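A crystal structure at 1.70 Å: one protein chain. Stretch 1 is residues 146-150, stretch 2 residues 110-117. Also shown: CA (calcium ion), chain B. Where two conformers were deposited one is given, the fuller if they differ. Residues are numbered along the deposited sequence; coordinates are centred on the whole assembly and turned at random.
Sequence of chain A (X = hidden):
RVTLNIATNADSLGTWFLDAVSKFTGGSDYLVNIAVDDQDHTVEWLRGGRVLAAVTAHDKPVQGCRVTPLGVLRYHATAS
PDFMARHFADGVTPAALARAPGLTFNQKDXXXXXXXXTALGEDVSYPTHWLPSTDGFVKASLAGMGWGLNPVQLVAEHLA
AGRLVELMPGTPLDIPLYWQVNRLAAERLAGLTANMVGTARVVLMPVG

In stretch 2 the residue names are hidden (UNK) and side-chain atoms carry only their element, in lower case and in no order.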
ATOM      1  N   GLY A 146       1.845 -13.371  11.054  1.00 21.84           N
ATOM      2  CA  GLY A 146       1.935 -14.446  10.086  1.00 21.34           C
ATOM      3  C   GLY A 146       3.300 -14.440   9.456  1.00 21.89           C
ATOM      4  O   GLY A 146       4.126 -13.569   9.747  1.00 21.09           O
ATOM      5  N   TRP A 147       3.541 -15.469   8.654  1.00 21.15           N
ATOM      6  CA  TRP A 147       4.718 -15.541   7.783  1.00 20.68           C
ATOM      7  C   TRP A 147       4.300 -15.323   6.331  1.00 20.64           C
ATOM      8  O   TRP A 147       3.193 -15.628   5.948  1.00 21.22           O
ATOM      9  CB  TRP A 147       5.439 -16.870   7.933  1.00 20.11           C
ATOM     10  CG  TRP A 147       4.685 -18.044   7.299  1.00 21.96           C
ATOM     11  CD1 TRP A 147       3.729 -18.815   7.879  1.00 21.99           C
ATOM     12  CD2 TRP A 147       4.832 -18.523   5.963  1.00 20.19           C
ATOM     13  NE1 TRP A 147       3.270 -19.747   6.999  1.00 21.19           N
ATOM     14  CE2 TRP A 147       3.927 -19.591   5.806  1.00 22.30           C
ATOM     15  CE3 TRP A 147       5.635 -18.146   4.879  1.00 21.18           C
ATOM     16  CZ2 TRP A 147       3.822 -20.308   4.609  1.00 22.01           C
ATOM     17  CZ3 TRP A 147       5.509 -18.842   3.687  1.00 22.20           C
ATOM     18  CH2 TRP A 147       4.611 -19.904   3.563  1.00 21.70           C
ATOM     19  N   GLY A 148       5.210 -14.783   5.529  1.00 20.44           N
ATOM     20  CA  GLY A 148       4.914 -14.580   4.126  1.00 20.83           C
ATOM     21  C   GLY A 148       6.129 -14.164   3.342  1.00 20.44           C
ATOM     22  O   GLY A 148       7.196 -13.932   3.911  1.00 20.56           O
ATOM     23  N   LEU A 149       5.949 -14.099   2.020  1.00 20.44           N
ATOM     24  CA  LEU A 149       7.031 -13.704   1.121  1.00 20.85           C
ATOM     25  C   LEU A 149       7.041 -12.189   0.971  1.00 20.70           C
ATOM     26  O   LEU A 149       6.028 -11.577   0.600  1.00 23.75           O
ATOM     27  CB  LEU A 149       6.878 -14.388  -0.229  1.00 20.45           C
ATOM     28  CG  LEU A 149       7.399 -15.833  -0.350  1.00 20.88           C
ATOM     29  CD1 LEU A 149       8.915 -15.876  -0.348  1.00 22.81           C
ATOM     30  CD2 LEU A 149       6.866 -16.725   0.799  1.00 19.99           C
ATOM     31  N   ASN A 150       8.172 -11.578   1.295  1.00 20.93           N
ATOM     32  CA  ASN A 150       8.334 -10.147   1.203  1.00 20.25           C
ATOM     33  C   ASN A 150       9.527  -9.806   0.316  1.00 20.04           C
ATOM     34  O   ASN A 150      10.579 -10.472   0.395  1.00 20.37           O
ATOM     35  CB  ASN A 150       8.591  -9.564   2.591  1.00 20.07           C
ATOM     36  CG  ASN A 150       7.405  -9.673   3.488  1.00 22.04           C
ATOM     37  OD1 ASN A 150       6.393  -9.035   3.240  1.00 20.93           O
ATOM     38  ND2 ASN A 150       7.516 -10.483   4.555  1.00 22.19           N
ATOM     39  N   UNK A 110       0.466 -16.765  -5.493  1.00 23.42           N
ATOM     40  CA  UNK A 110       1.006 -18.124  -5.431  0.50 24.02           C
ATOM     41  C   UNK A 110       2.370 -18.191  -4.762  1.00 23.42           C
ATOM     42  O   UNK A 110       2.982 -19.261  -4.700  1.00 23.90           O
ATOM     43  n   UNK A 110       1.952 -22.564  -9.598  0.50 33.94           N
ATOM     44  c   UNK A 110      -0.088 -19.591  -8.884  0.50 28.74           C
ATOM     45  c   UNK A 110       1.109 -18.725  -6.844  0.50 24.25           C
ATOM     46  c   UNK A 110       1.521 -21.312  -9.644  0.50 32.96           C
ATOM     47  n   UNK A 110       0.474 -20.944  -8.908  0.50 32.14           N
ATOM     48  c   UNK A 110      -0.232 -19.033  -7.467  0.50 26.37           C
ATOM     49  n   UNK A 110       2.129 -20.434 -10.426  0.50 33.39           N
ATOM     50  N   UNK A 111       2.861 -17.063  -4.251  1.00 23.04           N
ATOM     51  CA  UNK A 111       4.242 -17.034  -3.738  1.00 23.09           C
ATOM     52  C   UNK A 111       4.505 -17.918  -2.512  1.00 22.74           C
ATOM     53  O   UNK A 111       5.545 -18.571  -2.419  1.00 22.51           O
ATOM     54  c   UNK A 111       5.473 -13.336  -4.232  1.00 26.17           C
ATOM     55  c   UNK A 111       4.701 -15.590  -3.458  1.00 23.14           C
ATOM     56  c   UNK A 111       4.687 -14.604  -4.630  1.00 24.61           C
ATOM     57  c   UNK A 111       5.216 -15.197  -5.944  1.00 25.98           C
ATOM     58  N   UNK A 112       3.585 -17.945  -1.559  1.00 21.80           N
ATOM     59  CA  UNK A 112       3.786 -18.778  -0.382  1.00 21.73           C
ATOM     60  C   UNK A 112       3.726 -20.248  -0.801  1.00 21.48           C
ATOM     61  O   UNK A 112       4.537 -21.048  -0.352  1.00 22.36           O
ATOM     62  o   UNK A 112       3.466 -15.029   0.679  1.00 22.16           O
ATOM     63  c   UNK A 112       2.687 -15.975   0.598  1.00 22.51           C
ATOM     64  c   UNK A 112       2.716 -18.527   0.673  1.00 20.58           C
ATOM     65  n   UNK A 112       1.598 -15.946  -0.169  1.00 21.91           N
ATOM     66  c   UNK A 112       2.900 -17.220   1.437  1.00 20.93           C
ATOM     67  N   UNK A 113       2.763 -20.579  -1.655  1.00 22.00           N
ATOM     68  CA  UNK A 113       2.589 -21.957  -2.142  1.00 22.67           C
ATOM     69  C   UNK A 113       3.836 -22.416  -2.896  1.00 23.05           C
ATOM     70  O   UNK A 113       4.337 -23.535  -2.712  1.00 22.55           O
ATOM     71  c   UNK A 113       1.354 -22.063  -3.043  1.00 22.96           C
ATOM     72  N   UNK A 114       4.340 -21.539  -3.750  1.00 23.66           N
ATOM     73  CA  UNK A 114       5.534 -21.818  -4.526  1.00 24.96           C
ATOM     74  C   UNK A 114       6.756 -22.011  -3.615  1.00 24.50           C
ATOM     75  O   UNK A 114       7.519 -22.954  -3.788  1.00 25.09           O
ATOM     76  o   UNK A 114       6.914 -21.031  -6.288  1.00 28.46           O
ATOM     77  c   UNK A 114       5.798 -20.678  -5.510  1.00 24.90           C
ATOM     78  N   UNK A 115       6.916 -21.121  -2.645  1.00 24.28           N
ATOM     79  CA  UNK A 115       8.011 -21.216  -1.682  1.00 23.62           C
ATOM     80  C   UNK A 115       7.963 -22.543  -0.928  1.00 23.88           C
ATOM     81  O   UNK A 115       8.971 -23.232  -0.820  1.00 24.16           O
ATOM     82  c   UNK A 115       8.006 -20.030  -0.698  1.00 23.75           C
ATOM     83  c   UNK A 115       9.603 -21.781   4.087  1.00 23.84           C
ATOM     84  c   UNK A 115       8.298 -21.843   3.565  1.00 22.98           C
ATOM     85  c   UNK A 115       9.039 -20.746   1.573  1.00 21.61           C
ATOM     86  n   UNK A 115      11.157 -20.082   1.217  1.00 22.46           N
ATOM     87  c   UNK A 115       8.006 -21.348   2.314  1.00 23.45           C
ATOM     88  c   UNK A 115      10.623 -21.189   3.398  1.00 23.56           C
ATOM     89  c   UNK A 115      10.334 -20.686   2.133  1.00 22.29           C
ATOM     90  c   UNK A 115       9.109 -20.149   0.290  1.00 23.60           C
ATOM     91  c   UNK A 115      10.412 -19.767   0.111  1.00 23.67           C
ATOM     92  N   UNK A 116       6.785 -22.923  -0.442  1.00 23.64           N
ATOM     93  CA  UNK A 116       6.646 -24.216   0.252  1.00 24.41           C
ATOM     94  C   UNK A 116       7.069 -25.394  -0.636  1.00 25.38           C
ATOM     95  O   UNK A 116       7.834 -26.264  -0.209  1.00 24.91           O
ATOM     96  c   UNK A 116       5.211 -24.457   0.728  1.00 24.03           C
ATOM     97  c   UNK A 116       4.842 -23.442   1.827  1.00 23.20           C
ATOM     98  c   UNK A 116       5.073 -25.890   1.257  1.00 23.09           C
ATOM     99  c   UNK A 116       3.340 -23.350   2.126  1.00 22.53           C
ATOM    100  N   UNK A 117       6.538 -25.404  -1.856  0.50 25.95           N
ATOM    101  CA  UNK A 117       6.797 -26.442  -2.846  0.50 26.80           C
ATOM    102  C   UNK A 117       8.304 -26.615  -3.025  0.50 27.45           C
ATOM    103  O   UNK A 117       8.830 -27.737  -2.973  0.50 27.56           O
ATOM    104  n   UNK A 117       4.798 -25.382  -6.702  0.50 30.01           N
ATOM    105  c   UNK A 117       3.717 -24.627  -6.515  0.50 30.38           C
ATOM    106  n   UNK A 117       2.668 -25.094  -5.853  0.50 30.59           N
ATOM    107  c   UNK A 117       4.939 -26.761  -6.234  0.50 29.13           C
ATOM    108  n   UNK A 117       3.681 -23.396  -6.991  0.50 31.70           N
ATOM    109  c   UNK A 117       6.113 -26.019  -4.154  0.50 26.96           C
ATOM    110  c   UNK A 117       6.122 -27.004  -5.278  0.50 27.94           C
TER
HETATM  111 CA    CA B   1       4.156 -10.872  -0.752  0.70 36.28          CA
HETATM  112  O   HOH W   1       3.210 -12.915  -1.163  1.00 26.70           O
HETATM  113  O   HOH W   2       4.621  -8.511  -0.720  1.00 23.28           O

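Position 110 carries seven side-chain atoms: three carbons in a row, a nitrogen, then a carbon bearing two more nitrogens. That guanidinium makes it arginine, R110. It lies just ahead of the helix, exposed and out of reach of stretch 1, though its backbone O accepts the first helical hydrogen bond, from the backbone N of position 114, at 2.8 Å.

Position 111 has four carbons, forked at the second, and its CB lies 4.1 Å from CB of L149, a modest apolar touch at the start of the helix. The pattern is leucine, and L111 points its CA-to-CB bond toward the strand.

Position 112 shows three carbons, the third carrying one oxygen and one nitrogen; the oxygen lies 3.0 Å from the backbone N of L149. A chain of this length ending in an amide is glutamine, Q112. Its CA-to-CB bond runs sideways, but chi1 m and chi2 p bring the end of the chain nearer the strand. The hydrogen bond from L149 N to Q112 OE1 is nearly straight, at 169°.

Position 113 has a single carbon, so it is alanine; A113 points away from stretch 1. Position 114 has one carbon and then one oxygen: serine, S114, directed sideways and making no contact with stretch 1.

Position 115 has one carbon leading into fused five- and six-membered rings of eight carbons and one nitrogen. Its CB packs 3.8 Å from CD2 of L149, and its six-membered ring meets that of W147 obliquely, planes at 54°. This can only be tryptophan. W115 points toward the strand, its CE3 3.8 Å from CZ3 of W147.

Position 116 has four carbons, forked at the first, one arm two carbons long, whose end meets the edge of the W147 ring: isoleucine. I116 CD1 lies 3.9 Å from W147 CH2.

Position 117 repeats the three carbons and guanidinium of 110. It is arginine, R117, out of reach of stretch 1.

The rule to read here is one polar anchor set among apolar contacts. The helix crosses the strand at 103°, and Q112 is the residue whose CA lies nearest that of L149; its amide oxygen satisfies a buried backbone N. L149 packs against L111 and W115, while W147 reaches Q112, W115 and I116. Q112 OE1 also accepts a hydrogen bond from the O of water 1 at 2.8 Å, and that O binds the calcium ion CA at 2.3 Å. Since L149 O also binds CA, at 2.4 Å, the glutamine links the helix to the metal site both through the strand and through water.

Stretch 2 (110-117) RLQASWIR
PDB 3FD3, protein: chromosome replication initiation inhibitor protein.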